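Local atomic coordinates of phosphonomutase (Burkholderia cenocepacia J2315, PDB entry 4MG4), a protein that belongs to the phosphoenolpyruvate phosphomutase family and folds as a TIM-type barrel of eight parallel strands ringed by helices, assembling as a dimer. Residues Gln248-Lys251 / Thr252-Ala255. Numbering follows the deposited sequence.
Sequences QAMK and TLAA
Q248 and T252, one helical turn apart, illustrate how a backbone carbonyl inside a helix can serve two donors. The amide N of T252 reaches O of Q248 at 3.1 Å, and a water donates a second, longer hydrogen bond to the same oxygen. That water also lies 3.1 Å from OG1 of T252, closing a small bridge beside the main chain. With chi1 at -71°, OG1 sits next to its own backbone N, facing back toward the preceding turn; there it also hydrogen-bonds T252 of the second subunit. Q248 also packs on L256 of that subunit.

A249 supplies its carbonyl to the amide N of L253. M250 then combines backbone and side-chain contact: its O takes a hydrogen bond from N of A254 at 2.9 Å, while SD lies alongside CD2 of L253 at 4.1 Å. Both side chains point the same way, M250 packing on V41 of the second subunit and L253 on P245 of that subunit. K251 completes the series, O to N of A255 at 2.9 Å, and its side chain turns back along the helix: OE1 of Q248 accepts a hydrogen bond from NZ of K251 at 2.7 Å, the lysine chain kinking at chi3 to come round to the amide. Four successive N-H(i+4) to C=O(i) bonds thus define a regular alpha-helix, here the 244-259 helix following the eighth strand of the barrel and contributing to the dimer interface.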
loop_
_atom_site.group_PDB
_atom_site.type_symbol
_atom_site.label_atom_id
_atom_site.label_comp_id
_atom_site.label_asym_id
_atom_site.label_seq_id
_atom_site.Cartn_x
_atom_site.Cartn_y
_atom_site.Cartn_z
ATOM N N GLN A 248 -10.614 5.608 1.620
ATOM C CA GLN A 248 -11.713 4.628 1.628
ATOM C C GLN A 248 -11.218 3.195 1.839
ATOM O O GLN A 248 -11.829 2.407 2.619
ATOM C CB GLN A 248 -12.523 4.727 0.332
ATOM C CG GLN A 248 -13.254 6.059 0.248
ATOM C CD GLN A 248 -14.270 6.198 1.353
ATOM O OE1 GLN A 248 -14.159 7.066 2.219
ATOM N NE2 GLN A 248 -15.233 5.302 1.368
ATOM N N ALA A 249 -10.164 2.820 1.128
ATOM C CA ALA A 249 -9.540 1.483 1.290
ATOM C C ALA A 249 -9.128 1.271 2.766
ATOM O O ALA A 249 -9.363 0.178 3.341
ATOM C CB ALA A 249 -8.349 1.328 0.359
ATOM N N MET A 250 -8.585 2.299 3.394
ATOM C CA MET A 250 -8.111 2.188 4.743
ATOM C C MET A 250 -9.292 2.183 5.729
ATOM O O MET A 250 -9.178 1.597 6.815
ATOM C CB MET A 250 -7.122 3.307 5.109
ATOM C CG MET A 250 -5.783 3.283 4.374
ATOM S SD MET A 250 -4.951 1.699 4.686
ATOM C CE MET A 250 -5.223 0.767 3.214
ATOM N N LYS A 251 -10.402 2.847 5.398
ATOM C CA LYS A 251 -11.601 2.763 6.245
ATOM C C LYS A 251 -12.104 1.329 6.340
ATOM O O LYS A 251 -12.448 0.816 7.467
ATOM C CB LYS A 251 -12.697 3.739 5.777
ATOM C CG LYS A 251 -12.558 5.108 6.459
ATOM C CD LYS A 251 -13.253 6.289 5.769
ATOM C CE LYS A 251 -14.682 6.002 5.400
ATOM N NZ LYS A 251 -15.253 7.218 4.716
ATOM N N THR A 252 -12.101 0.645 5.207
ATOM C CA THR A 252 -12.533 -0.735 5.139
ATOM C C THR A 252 -11.640 -1.622 6.018
ATOM O O THR A 252 -12.144 -2.506 6.744
ATOM C CB THR A 252 -12.515 -1.229 3.700
ATOM O OG1 THR A 252 -13.591 -0.597 2.994
ATOM C CG2 THR A 252 -12.689 -2.718 3.636
ATOM N N LEU A 253 -10.332 -1.362 5.945
ATOM C CA LEU A 253 -9.357 -2.062 6.767
ATOM C C LEU A 253 -9.610 -1.800 8.262
ATOM O O LEU A 253 -9.727 -2.772 9.048
ATOM C CB LEU A 253 -7.919 -1.700 6.375
ATOM C CG LEU A 253 -6.813 -2.340 7.231
ATOM C CD1 LEU A 253 -6.834 -3.862 7.163
ATOM C CD2 LEU A 253 -5.477 -1.799 6.755
ATOM N N ALA A 254 -9.695 -0.539 8.661
ATOM C CA ALA A 254 -9.941 -0.227 10.079
ATOM C C ALA A 254 -11.251 -0.852 10.593
ATOM O O ALA A 254 -11.323 -1.337 11.743
ATOM C CB ALA A 254 -9.949 1.260 10.303
ATOM N N ALA A 255 -12.288 -0.867 9.763
ATOM C CA ALA A 255 -13.570 -1.432 10.203
ATOM C C ALA A 255 -13.491 -2.963 10.399
ATOM O O ALA A 255 -14.073 -3.504 11.366
ATOM C CB ALA A 255 -14.668 -1.078 9.225
HETATM O O HOH W 1 -14.929 2.181 3.297
#